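Local coordinates for protein yhhW (Escherichia coli, PDB 1TQ5) that oxidatively cleaves the flavonoid quercetin in vitro as a metal-dependent dioxygenase of the pirin family, its physiological role being unknown, at residues A[64-70]-A[111-117]; A[141-147]-A[159-165]. All coordinates share one frame; numbering follows the deposited sequence.

How the interactions relate
After five earlier strands, the chain enters strand 63-70, makes 41 residues of strands and loops that include H101 and E103, and returns as the strand 112-119; interaction 1 closes this long excursion within the N-terminal cupin domain. Interaction 2 opens only afterwards, so the two contacts are in series and neither nest nor cross. It closes a short loop of 14 residues between the strands 141-146 and 161-167 of the C-terminal cupin domain. The two sheets nonetheless meet face to face: L65 CD2 packs on L162 CD2 at 3.4 Å and on L145 CD1, and Y67 OH lies against R164 NH2.

Interaction 1. Residues A[64-70]-A[111-117]; sequences ILTYVLE and RLHLYQI
With CG turned away from its own carbonyl carbon (chi1 -56°), L69 carries CD1 over one face of the H113 imidazole, 3.8 Å from its centroid, a CH-pi contact. The same methyl touches Y115 CD1 at 3.5 Å. E70 takes the other course, CG anti to the backbone N (chi1 -179°), and its extended chain reaches R111. In that salt bridge R111 NE lies 2.9 Å from E70 OE2, which it meets from above the carboxylate plane though close to the guanidinium plane; the bond from R111 NH1 to E70 OE1 is weak. A water lies in the imidazole plane, 2.8 Å from H113 ND1, and H113 NE2 is hydrogen-bonded to D45.

The strands run antiparallel in the larger sheet of the N-terminal cupin domain, and a classic beta bulge sets L69 and E70 together against H113. H113 O consequently accepts two N-H groups, from L69 N at 2.8 Å and E70 N at 3.1 Å. Beyond the bulge, L65 and Y67 pair regularly with I117 and Y115. Their side chains share a face, on which the Y67 hydroxyl reaches E222 of the C-terminal domain. On the other face, Q116 bends at chi2 to bring its amide to T66 OG1, a hydrogen bond of doubtful length; the Q116 side chain lies about 5 Å from a bound cadmium ion and about 4 Å from the side chain of E103, which probably binds the metal.

Interaction 2. Residues A[141-147]-A[159-165]; sequences KQLVLSP and DMELYRW
The phenol ring of Y163 is sandwiched between two side chains of the neighbouring strand, K141 over one face and L143 over the opposite one. With CG anti to the backbone N (chi1 -174°) and the chain extended beyond it, K141 runs out over the ring, its CE 3.7 Å from the centroid; its NZ, 4.7 Å from the same centroid, makes a cation-pi contact. L143 CD1 comes over the other face toward the rim, 3.6 Å from Y163 CE1. The lysine also passes over one face of the W165 indole, its CD 3.9 Å from the centroid of the six-membered ring, a CH-pi contact. Were Y163 replaced by an alanine, K141 and L143 would probably face a gap, and the lysine ammonium would lose its pi partner.

These side chains lie on one face of an antiparallel pair in the C-terminal cupin domain, where a classic beta bulge sets V144 and L145 both against L162. L162 O accepts V144 N at 2.8 Å and, weakly, L145 N. On the other face, L145 and L162 extend together, with L145 CD1 3.8 Å from L162 CD2. Also on that side, Q142 and R164 run alongside each other, amide and guanidinium nearly coplanar (26°). R164 NH1 donates to a lone pair of Q142 OE1 at 2.6 Å, and R164 NE adds a weak second bond, while NH2 reaches G88 O of the N-terminal domain.

Interaction 1. Residues A[64-70]-A[111-117]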
# COMPACT_ATOMS: atom_id res chain seq x y z
N ILE A 64 -8.52 -4.86 -0.90
CA ILE A 64 -7.99 -3.78 -1.72
C ILE A 64 -7.89 -2.48 -0.93
O ILE A 64 -8.91 -1.90 -0.55
CB ILE A 64 -8.86 -3.53 -2.96
CG1 ILE A 64 -9.13 -4.84 -3.69
CG2 ILE A 64 -8.16 -2.54 -3.89
CD1 ILE A 64 -7.89 -5.54 -4.19
N LEU A 65 -6.66 -2.02 -0.71
CA LEU A 65 -6.43 -0.79 0.03
C LEU A 65 -5.93 0.33 -0.88
O LEU A 65 -5.07 0.12 -1.72
CB LEU A 65 -5.39 -1.04 1.12
CG LEU A 65 -4.84 0.20 1.81
CD1 LEU A 65 -5.87 0.76 2.78
CD2 LEU A 65 -3.56 -0.15 2.53
N THR A 66 -6.48 1.52 -0.69
CA THR A 66 -6.07 2.68 -1.47
C THR A 66 -5.52 3.79 -0.56
O THR A 66 -6.10 4.09 0.48
CB THR A 66 -7.25 3.30 -2.25
OG1 THR A 66 -7.91 2.29 -3.03
CG2 THR A 66 -6.76 4.41 -3.17
N TYR A 67 -4.39 4.37 -0.95
CA TYR A 67 -3.79 5.47 -0.20
C TYR A 67 -3.59 6.62 -1.19
O TYR A 67 -2.80 6.51 -2.13
CB TYR A 67 -2.45 5.05 0.41
CG TYR A 67 -1.77 6.16 1.20
CD1 TYR A 67 -2.52 7.09 1.93
CD2 TYR A 67 -0.38 6.27 1.23
CE1 TYR A 67 -1.91 8.09 2.67
CE2 TYR A 67 0.25 7.27 1.97
CZ TYR A 67 -0.53 8.18 2.69
OH TYR A 67 0.08 9.17 3.42
N VAL A 68 -4.33 7.70 -0.99
CA VAL A 68 -4.25 8.87 -1.87
C VAL A 68 -3.14 9.81 -1.44
O VAL A 68 -3.11 10.28 -0.30
CB VAL A 68 -5.59 9.64 -1.88
CG1 VAL A 68 -5.51 10.78 -2.89
CG2 VAL A 68 -6.74 8.70 -2.22
N LEU A 69 -2.22 10.07 -2.36
CA LEU A 69 -1.08 10.94 -2.11
C LEU A 69 -1.31 12.38 -2.57
O LEU A 69 -0.85 13.32 -1.93
CB LEU A 69 0.15 10.38 -2.83
CG LEU A 69 0.52 8.93 -2.48
CD1 LEU A 69 1.65 8.45 -3.37
CD2 LEU A 69 0.92 8.86 -1.02
N GLU A 70 -2.02 12.53 -3.68
CA GLU A 70 -2.30 13.85 -4.22
C GLU A 70 -3.63 13.85 -4.97
O GLU A 70 -3.94 12.91 -5.70
CB GLU A 70 -1.17 14.25 -5.18
CG GLU A 70 -1.32 15.63 -5.81
CD GLU A 70 -0.31 15.87 -6.92
OE1 GLU A 70 0.90 15.68 -6.67
OE2 GLU A 70 -0.72 16.24 -8.04
N ARG A 111 -4.75 16.35 -11.36
CA ARG A 111 -4.44 14.92 -11.43
C ARG A 111 -4.60 14.20 -10.09
O ARG A 111 -4.71 14.83 -9.03
CB ARG A 111 -3.01 14.71 -11.93
CG ARG A 111 -1.94 15.10 -10.93
CD ARG A 111 -0.55 14.68 -11.42
NE ARG A 111 0.46 15.00 -10.42
CZ ARG A 111 1.72 14.57 -10.44
NH1 ARG A 111 2.56 14.93 -9.48
NH2 ARG A 111 2.14 13.79 -11.42
N LEU A 112 -4.63 12.88 -10.17
CA LEU A 112 -4.76 12.04 -8.99
C LEU A 112 -3.55 11.12 -8.88
O LEU A 112 -3.15 10.49 -9.85
CB LEU A 112 -6.05 11.21 -9.07
CG LEU A 112 -6.23 10.02 -8.12
CD1 LEU A 112 -6.29 10.48 -6.67
CD2 LEU A 112 -7.51 9.28 -8.50
N HIS A 113 -2.96 11.06 -7.69
CA HIS A 113 -1.81 10.20 -7.45
C HIS A 113 -2.13 9.31 -6.26
O HIS A 113 -2.38 9.80 -5.16
CB HIS A 113 -0.57 11.05 -7.17
CG HIS A 113 0.68 10.25 -7.04
ND1 HIS A 113 1.89 10.81 -6.68
CD2 HIS A 113 0.93 8.93 -7.24
CE1 HIS A 113 2.82 9.87 -6.66
NE2 HIS A 113 2.26 8.72 -6.99
N LEU A 114 -2.12 8.00 -6.48
CA LEU A 114 -2.42 7.08 -5.40
C LEU A 114 -1.68 5.74 -5.45
O LEU A 114 -1.11 5.37 -6.48
CB LEU A 114 -3.92 6.80 -5.35
CG LEU A 114 -4.56 6.16 -6.59
CD1 LEU A 114 -4.06 4.74 -6.77
CD2 LEU A 114 -6.07 6.15 -6.44
N TYR A 115 -1.70 5.05 -4.32
CA TYR A 115 -1.12 3.72 -4.22
C TYR A 115 -2.31 2.77 -4.15
O TYR A 115 -3.25 3.01 -3.40
CB TYR A 115 -0.30 3.55 -2.93
CG TYR A 115 1.17 3.86 -3.06
CD1 TYR A 115 1.71 5.02 -2.50
CD2 TYR A 115 2.04 2.99 -3.71
CE1 TYR A 115 3.07 5.30 -2.59
CE2 TYR A 115 3.40 3.26 -3.81
CZ TYR A 115 3.91 4.42 -3.24
OH TYR A 115 5.26 4.69 -3.32
N GLN A 116 -2.28 1.72 -4.96
CA GLN A 116 -3.34 0.71 -4.95
C GLN A 116 -2.69 -0.56 -4.43
O GLN A 116 -1.88 -1.18 -5.12
CB GLN A 116 -3.89 0.49 -6.36
CG GLN A 116 -4.97 1.47 -6.76
CD GLN A 116 -6.25 1.30 -5.95
OE1 GLN A 116 -6.94 0.29 -6.05
NE2 GLN A 116 -6.56 2.30 -5.14
N ILE A 117 -3.04 -0.93 -3.20
CA ILE A 117 -2.47 -2.10 -2.54
C ILE A 117 -3.43 -3.29 -2.45
O ILE A 117 -4.59 -3.12 -2.06
CB ILE A 117 -2.05 -1.73 -1.10
CG1 ILE A 117 -1.20 -0.45 -1.12
CG2 ILE A 117 -1.30 -2.88 -0.45
CD1 ILE A 117 0.05 -0.54 -1.96
O HOH W 1 2.98 13.10 -5.56

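Interaction 2. Residues A[141-147]-A[159-165]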
# COMPACT_ATOMS: atom_id res chain seq x y z
N LYS A 141 4.51 6.78 14.61
CA LYS A 141 4.17 5.46 14.09
C LYS A 141 2.66 5.24 14.25
O LYS A 141 2.18 4.89 15.32
CB LYS A 141 4.94 4.40 14.87
CG LYS A 141 4.79 2.98 14.36
CD LYS A 141 5.65 2.04 15.20
CE LYS A 141 5.61 0.62 14.67
NZ LYS A 141 6.52 -0.28 15.45
N GLN A 142 1.93 5.44 13.15
CA GLN A 142 0.48 5.30 13.15
C GLN A 142 0.01 3.98 12.55
O GLN A 142 0.43 3.60 11.46
CB GLN A 142 -0.14 6.47 12.39
CG GLN A 142 -1.65 6.45 12.33
CD GLN A 142 -2.20 7.64 11.57
OE1 GLN A 142 -2.04 7.74 10.35
NE2 GLN A 142 -2.85 8.55 12.28
N LEU A 143 -0.88 3.29 13.26
CA LEU A 143 -1.43 2.01 12.80
C LEU A 143 -2.60 2.24 11.84
O LEU A 143 -3.60 2.85 12.21
CB LEU A 143 -1.89 1.20 14.01
CG LEU A 143 -2.36 -0.23 13.78
CD1 LEU A 143 -1.23 -1.07 13.19
CD2 LEU A 143 -2.82 -0.82 15.11
N VAL A 144 -2.46 1.74 10.62
CA VAL A 144 -3.50 1.91 9.60
C VAL A 144 -4.39 0.68 9.43
O VAL A 144 -5.62 0.81 9.34
CB VAL A 144 -2.87 2.27 8.24
CG1 VAL A 144 -3.95 2.41 7.18
CG2 VAL A 144 -2.08 3.57 8.36
N LEU A 145 -3.78 -0.49 9.38
CA LEU A 145 -4.52 -1.74 9.24
C LEU A 145 -4.10 -2.70 10.35
O LEU A 145 -2.95 -2.69 10.79
CB LEU A 145 -4.24 -2.40 7.89
CG LEU A 145 -4.60 -1.65 6.61
CD1 LEU A 145 -4.23 -2.51 5.41
CD2 LEU A 145 -6.09 -1.32 6.59
N SER A 146 -5.04 -3.51 10.81
CA SER A 146 -4.80 -4.50 11.85
C SER A 146 -5.83 -5.61 11.73
O SER A 146 -6.93 -5.39 11.22
CB SER A 146 -4.92 -3.86 13.24
OG SER A 146 -3.81 -3.02 13.50
N PRO A 147 -5.49 -6.82 12.20
CA PRO A 147 -6.42 -7.95 12.14
C PRO A 147 -7.65 -7.73 13.02
O PRO A 147 -8.74 -8.20 12.71
CB PRO A 147 -5.57 -9.12 12.64
CG PRO A 147 -4.15 -8.69 12.35
CD PRO A 147 -4.18 -7.24 12.73
N ASP A 159 -3.61 -11.77 8.83
CA ASP A 159 -2.74 -11.62 9.98
C ASP A 159 -1.61 -10.65 9.62
O ASP A 159 -0.45 -11.05 9.51
CB ASP A 159 -2.14 -12.98 10.37
CG ASP A 159 -1.26 -12.90 11.60
OD1 ASP A 159 -0.39 -13.78 11.78
OD2 ASP A 159 -1.45 -11.96 12.41
N MSE A 160 -1.96 -9.38 9.44
CA MSE A 160 -0.95 -8.39 9.09
C MSE A 160 -1.26 -7.01 9.64
O MSE A 160 -2.41 -6.65 9.86
CB MSE A 160 -0.81 -8.30 7.56
CG MSE A 160 -1.96 -7.57 6.85
SE MSE A 160 -1.82 -5.75 6.91
CE MSE A 160 -0.65 -5.49 5.56
N GLU A 161 -0.20 -6.24 9.88
CA GLU A 161 -0.34 -4.87 10.37
C GLU A 161 0.35 -3.93 9.39
O GLU A 161 1.38 -4.27 8.81
CB GLU A 161 0.32 -4.72 11.74
CG GLU A 161 -0.26 -5.60 12.82
CD GLU A 161 0.35 -5.29 14.17
OE1 GLU A 161 1.60 -5.23 14.25
OE2 GLU A 161 -0.40 -5.12 15.15
N LEU A 162 -0.23 -2.75 9.20
CA LEU A 162 0.32 -1.74 8.32
C LEU A 162 0.44 -0.44 9.10
O LEU A 162 -0.52 0.00 9.73
CB LEU A 162 -0.58 -1.52 7.10
CG LEU A 162 -0.20 -0.36 6.16
CD1 LEU A 162 1.19 -0.59 5.56
CD2 LEU A 162 -1.25 -0.23 5.05
N TYR A 163 1.62 0.16 9.06
CA TYR A 163 1.87 1.41 9.75
C TYR A 163 2.28 2.49 8.76
O TYR A 163 2.94 2.20 7.75
CB TYR A 163 3.01 1.26 10.75
CG TYR A 163 2.78 0.25 11.85
CD1 TYR A 163 2.35 0.65 13.11
CD2 TYR A 163 3.03 -1.10 11.64
CE1 TYR A 163 2.17 -0.27 14.13
CE2 TYR A 163 2.85 -2.03 12.65
CZ TYR A 163 2.42 -1.61 13.90
OH TYR A 163 2.24 -2.53 14.91
N ARG A 164 1.87 3.72 9.03
CA ARG A 164 2.30 4.86 8.22
C ARG A 164 3.26 5.54 9.20
O ARG A 164 2.86 5.97 10.28
CB ARG A 164 1.14 5.80 7.89
CG ARG A 164 1.61 7.07 7.21
CD ARG A 164 0.47 7.90 6.64
NE ARG A 164 -0.51 8.29 7.64
CZ ARG A 164 -1.55 9.08 7.38
NH1 ARG A 164 -2.41 9.39 8.34
NH2 ARG A 164 -1.73 9.57 6.16
N TRP A 165 4.53 5.61 8.82
CA TRP A 165 5.56 6.16 9.67
C TRP A 165 6.13 7.48 9.15
O TRP A 165 6.82 7.50 8.13
CB TRP A 165 6.69 5.14 9.81
CG TRP A 165 7.33 5.07 11.15
CD1 TRP A 165 7.58 6.10 12.01
CD2 TRP A 165 7.86 3.90 11.78
NE1 TRP A 165 8.22 5.65 13.13
CE2 TRP A 165 8.41 4.30 13.02
CE3 TRP A 165 7.93 2.54 11.42
CZ2 TRP A 165 9.02 3.40 13.90
CZ3 TRP A 165 8.53 1.65 12.30
CH2 TRP A 165 9.06 2.08 13.52